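Cytochrome P450 (Zobellia galactanivorans, PDB 6G5O) is a bacterial member of the cytochrome P450 superfamily and binds a haem, protoporphyrin IX containing iron, within a mainly helical fold. Local coordinates at residues A97-K102 / T136-T141; A134-L137 / P142-E145. One frame throughout, in Å; residues are numbered along the deposited sequence.

Both contacts use the C-terminal end of helix 122-139, and their centres lie 8 Å apart. Interaction 1 joins that end to the start of helix 97-117, with Tyr99 reaching across to Leu137 and Leu138. Interaction 2 is local: Thr136 packs against the turn 142-145, which follows once the chain has left the helix and leads into helix 145-152. Thr136 and Leu137 lie in both sets of segments, but in these contacts Leu137 packs on residues 97-102 and Thr136 on the turn. The haem is nearer interaction 1, where the Leu138 side chain is about 4 Å from it; in interaction 2 the side chain of Thr136 is about 12 Å from the haem.

Interaction 1 (A97-K102 / T136-T141); sequences AEYQEK and TLLLNT
With chi1 at -173°, Tyr99 swings CG anti to its backbone N and carries the ring across from helix 97-117 to the end of helix 122-139, where Leu137 and Leu138 receive it. The backbone of Leu137 sets CB over one face of that ring, and with CG anti to the carbonyl carbon (chi1 -51°) its two methyls point back toward the other helix. The result is a CH-pi contact: Leu137 CB sits 4.0 Å from the Tyr99 ring centroid, 21° off the normal and shifted toward the rim, with Tyr99 CZ its nearest ring atom at 3.7 Å. Tyr99 CE2 also lies 3.5 Å from Leu137 O, a carbonyl that accepts a hydrogen bond from Arg93.

The phenol oxygen reaches the next residue along. Tyr99 OH is 3.4 Å from Leu138 CB, with Leu138 CD1 a little farther. It also comes within 3.2 Å of Leu138 N, but the angle is too poor for a hydrogen bond; the hydroxyl is paired instead with His335 of helix 333-350. Leu137 CD2 meets the aliphatic part of Lys102, 3.9 Å from Lys102 CD, while the chain bends at chi4 and takes the ammonium away toward Glu98 in a long salt bridge.

Past Leu139 the helix ends in a Schellman motif, with Asn140 at positive phi as the C-prime residue. Since no hydrogen bond crosses between 97-102 and 136-141, the two helices are held here by apolar and CH-pi packing, while the hydroxyl of Tyr99 ties the same junction to a third helix beside haem-contacting Leu138.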
loop_
_atom_site.group_PDB
_atom_site.type_symbol
_atom_site.label_atom_id
_atom_site.label_comp_id
_atom_site.label_asym_id
_atom_site.label_seq_id
_atom_site.Cartn_x
_atom_site.Cartn_y
_atom_site.Cartn_z
ATOM N N ALA A 97 7.866 14.289 15.853
ATOM C CA ALA A 97 9.321 14.103 15.897
ATOM C C ALA A 97 9.714 12.856 16.647
ATOM O O ALA A 97 10.602 12.140 16.209
ATOM C CB ALA A 97 10.010 15.332 16.490
ATOM N N GLU A 98 9.049 12.583 17.763
ATOM C CA GLU A 98 9.425 11.434 18.616
ATOM C C GLU A 98 9.232 10.131 17.867
ATOM O O GLU A 98 10.099 9.249 17.905
ATOM C CB GLU A 98 8.625 11.450 19.920
ATOM C CG GLU A 98 8.852 10.237 20.820
ATOM C CD GLU A 98 8.135 10.321 22.168
ATOM O OE1 GLU A 98 7.275 11.227 22.351
ATOM O OE2 GLU A 98 8.419 9.462 23.056
ATOM N N TYR A 99 8.115 10.031 17.143
ATOM C CA TYR A 99 7.806 8.854 16.320
ATOM C C TYR A 99 8.853 8.656 15.237
ATOM O O TYR A 99 9.338 7.551 15.040
ATOM C CB TYR A 99 6.425 9.043 15.704
ATOM C CG TYR A 99 5.785 7.902 14.920
ATOM C CD1 TYR A 99 6.322 7.421 13.735
ATOM C CD2 TYR A 99 4.519 7.419 15.299
ATOM C CE1 TYR A 99 5.668 6.445 12.995
ATOM C CE2 TYR A 99 3.884 6.441 14.583
ATOM C CZ TYR A 99 4.436 5.957 13.442
ATOM O OH TYR A 99 3.751 4.972 12.729
ATOM N N GLN A 100 9.175 9.708 14.504
ATOM C CA GLN A 100 10.217 9.630 13.490
ATOM C C GLN A 100 11.604 9.279 14.034
ATOM O O GLN A 100 12.378 8.640 13.307
ATOM C CB GLN A 100 10.299 10.901 12.618
ATOM C CG GLN A 100 9.146 10.965 11.636
ATOM C CD GLN A 100 9.137 12.149 10.702
ATOM O OE1 GLN A 100 10.192 12.582 10.186
ATOM N NE2 GLN A 100 7.938 12.666 10.439
ATOM N N GLU A 101 11.936 9.702 15.257
ATOM C CA GLU A 101 13.244 9.317 15.859
ATOM C C GLU A 101 13.329 7.817 16.109
ATOM O O GLU A 101 14.373 7.192 15.859
ATOM C CB GLU A 101 13.463 9.964 17.223
ATOM C CG GLU A 101 14.025 11.354 17.204
ATOM C CD GLU A 101 13.634 12.166 18.430
ATOM O OE1 GLU A 101 13.334 11.584 19.507
ATOM O OE2 GLU A 101 13.613 13.402 18.286
ATOM N N LYS A 102 12.246 7.252 16.663
ATOM C CA LYS A 102 12.221 5.821 16.909
ATOM C C LYS A 102 12.331 5.033 15.618
ATOM O O LYS A 102 12.984 3.969 15.558
ATOM C CB LYS A 102 10.949 5.419 17.609
ATOM C CG LYS A 102 10.788 5.961 19.005
ATOM C CD LYS A 102 9.303 5.919 19.342
ATOM C CE LYS A 102 8.953 6.606 20.641
ATOM N NZ LYS A 102 9.712 6.046 21.785
ATOM N N THR A 136 4.666 -1.435 14.976
ATOM C CA THR A 136 4.538 -1.321 16.422
ATOM C C THR A 136 4.397 0.144 16.872
ATOM O O THR A 136 3.687 0.449 17.896
ATOM C CB THR A 136 5.730 -1.947 17.166
ATOM O OG1 THR A 136 6.945 -1.286 16.770
ATOM C CG2 THR A 136 5.833 -3.447 16.841
ATOM N N LEU A 137 5.047 1.043 16.126
ATOM C CA LEU A 137 4.909 2.485 16.371
ATOM C C LEU A 137 3.530 3.016 16.001
ATOM O O LEU A 137 2.968 3.803 16.734
ATOM C CB LEU A 137 5.949 3.319 15.605
ATOM C CG LEU A 137 7.414 2.867 15.788
ATOM C CD1 LEU A 137 8.380 3.648 14.921
ATOM C CD2 LEU A 137 7.817 2.964 17.253
ATOM N N LEU A 138 3.016 2.631 14.856
ATOM C CA LEU A 138 1.693 3.097 14.439
ATOM C C LEU A 138 0.611 2.603 15.408
ATOM O O LEU A 138 -0.282 3.362 15.781
ATOM C CB LEU A 138 1.354 2.630 13.016
ATOM C CG LEU A 138 0.092 3.219 12.386
ATOM C CD1 LEU A 138 0.236 4.704 12.033
ATOM C CD2 LEU A 138 -0.326 2.423 11.164
ATOM N N LEU A 139 0.721 1.339 15.797
ATOM C CA LEU A 139 -0.219 0.712 16.690
ATOM C C LEU A 139 0.034 1.035 18.174
ATOM O O LEU A 139 -0.870 0.868 19.000
ATOM C CB LEU A 139 -0.217 -0.782 16.467
ATOM C CG LEU A 139 -1.225 -1.371 15.498
ATOM C CD1 LEU A 139 -1.215 -0.601 14.219
ATOM C CD2 LEU A 139 -0.899 -2.841 15.269
ATOM N N ASN A 140 1.248 1.509 18.490
ATOM C CA ASN A 140 1.663 1.816 19.858
ATOM C C ASN A 140 1.525 0.578 20.763
ATOM O O ASN A 140 0.955 0.655 21.858
ATOM C CB ASN A 140 0.877 3.010 20.423
ATOM C CG ASN A 140 1.474 3.552 21.719
ATOM O OD1 ASN A 140 2.678 3.485 21.933
ATOM N ND2 ASN A 140 0.629 4.086 22.582
ATOM N N THR A 141 2.004 -0.555 20.241
ATOM C CA THR A 141 2.162 -1.793 20.968
ATOM C C THR A 141 3.640 -1.965 21.388
ATOM O O THR A 141 4.549 -1.310 20.856
ATOM C CB THR A 141 1.820 -3.036 20.107
ATOM O OG1 THR A 141 2.722 -3.135 18.998
ATOM C CG2 THR A 141 0.438 -2.998 19.583
#

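Interaction 2 (A134-L137 / P142-E145); sequences ALTL and PFSE
Thr136 faces the turn 142-145 with its CB, and the closest CA atoms across the contact are those of Thr136 and Phe143, 5.7 Å apart. Thr136 CB itself is 4.1 Å from Pro142 O, the first carbonyl of the turn. From there the methyl branch goes on toward the turn backbone: Thr136 CG2 comes to 3.7 Å from Phe143 O and 3.8 Å from Pro142 O, so this one methyl touches two successive carbonyl oxygens. These are van der Waals contacts, and no hydrogen bond crosses between the segments.

The other branch has a different task. With chi1 at 60°, OG1 lies between the backbone N and the carbonyl carbon, and it is hydrogen-bonded to Arg133 O, three residues back in the same helix. The hydroxyl thus finds its partner within helix 122-139, and the methyl is the branch that packs on the turn. Phe143 adds little more than a loose flank: its ring atom CD2 is 4.4 Å from Thr136 OG1, and the ring, exposed, approaches obliquely.

Both carbonyls touched by the methyl have polar partners of their own. Pro142 O takes Glu145 N at 3.1 Å, closing the turn, and Phe143 O is hydrogen-bonded to Ser146 OG. Ser146 and Trp149 of helix 145-152 also touch Thr136, extending the packing beyond the turn. Pro142 to Glu145 is a type I beta turn, the later part of the short link between helices 122-139 and 145-152, and it folds back against the helix the chain has just left.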
loop_
_atom_site.group_PDB
_atom_site.type_symbol
_atom_site.label_atom_id
_atom_site.label_comp_id
_atom_site.label_asym_id
_atom_site.label_seq_id
_atom_site.Cartn_x
_atom_site.Cartn_y
_atom_site.Cartn_z
ATOM N N ALA A 134 8.109 -1.228 12.164
ATOM C CA ALA A 134 7.514 0.099 12.025
ATOM C C ALA A 134 6.037 0.084 12.444
ATOM O O ALA A 134 5.532 1.068 12.925
ATOM C CB ALA A 134 7.654 0.579 10.617
ATOM N N LEU A 135 5.376 -1.051 12.310
ATOM C CA LEU A 135 3.938 -1.146 12.628
ATOM C C LEU A 135 3.665 -1.081 14.136
ATOM O O LEU A 135 2.570 -0.653 14.540
ATOM C CB LEU A 135 3.334 -2.389 12.014
ATOM C CG LEU A 135 1.798 -2.573 12.130
ATOM C CD1 LEU A 135 1.072 -1.409 11.468
ATOM C CD2 LEU A 135 1.317 -3.898 11.560
ATOM N N THR A 136 4.666 -1.435 14.976
ATOM C CA THR A 136 4.538 -1.321 16.422
ATOM C C THR A 136 4.397 0.144 16.872
ATOM O O THR A 136 3.687 0.449 17.896
ATOM C CB THR A 136 5.730 -1.947 17.166
ATOM O OG1 THR A 136 6.945 -1.286 16.770
ATOM C CG2 THR A 136 5.833 -3.447 16.841
ATOM N N LEU A 137 5.047 1.043 16.126
ATOM C CA LEU A 137 4.909 2.485 16.371
ATOM C C LEU A 137 3.530 3.016 16.001
ATOM O O LEU A 137 2.968 3.803 16.734
ATOM C CB LEU A 137 5.949 3.319 15.605
ATOM C CG LEU A 137 7.414 2.867 15.788
ATOM C CD1 LEU A 137 8.380 3.648 14.921
ATOM C CD2 LEU A 137 7.817 2.964 17.253
ATOM N N PRO A 142 3.885 -2.876 22.326
ATOM C CA PRO A 142 5.288 -3.198 22.612
ATOM C C PRO A 142 6.069 -3.676 21.359
ATOM O O PRO A 142 5.544 -4.402 20.500
ATOM C CB PRO A 142 5.190 -4.331 23.656
ATOM C CG PRO A 142 3.812 -4.176 24.279
ATOM C CD PRO A 142 2.921 -3.585 23.212
ATOM N N PHE A 143 7.324 -3.268 21.263
ATOM C CA PHE A 143 8.173 -3.686 20.154
ATOM C C PHE A 143 8.153 -5.195 19.859
ATOM O O PHE A 143 8.161 -5.622 18.698
ATOM C CB PHE A 143 9.577 -3.216 20.443
ATOM C CG PHE A 143 10.580 -3.584 19.390
ATOM C CD1 PHE A 143 11.251 -4.806 19.470
ATOM C CD2 PHE A 143 10.845 -2.721 18.305
ATOM C CE1 PHE A 143 12.190 -5.149 18.503
ATOM C CE2 PHE A 143 11.779 -3.071 17.346
ATOM C CZ PHE A 143 12.457 -4.275 17.452
ATOM N N SER A 144 8.102 -6.007 20.903
ATOM C CA SER A 144 8.195 -7.474 20.748
ATOM C C SER A 144 7.028 -8.095 19.975
ATOM O O SER A 144 7.120 -9.221 19.500
ATOM C CB SER A 144 8.256 -8.112 22.126
ATOM O OG SER A 144 6.975 -8.042 22.739
ATOM N N GLU A 145 5.918 -7.364 19.842
ATOM C CA GLU A 145 4.779 -7.883 19.060
ATOM C C GLU A 145 5.154 -8.093 17.585
ATOM O O GLU A 145 4.527 -8.882 16.885
ATOM C CB GLU A 145 3.575 -6.942 19.207
ATOM C CG GLU A 145 2.224 -7.564 18.902
ATOM C CD GLU A 145 1.842 -8.727 19.810
ATOM O OE1 GLU A 145 1.003 -9.539 19.365
ATOM O OE2 GLU A 145 2.336 -8.811 20.960
#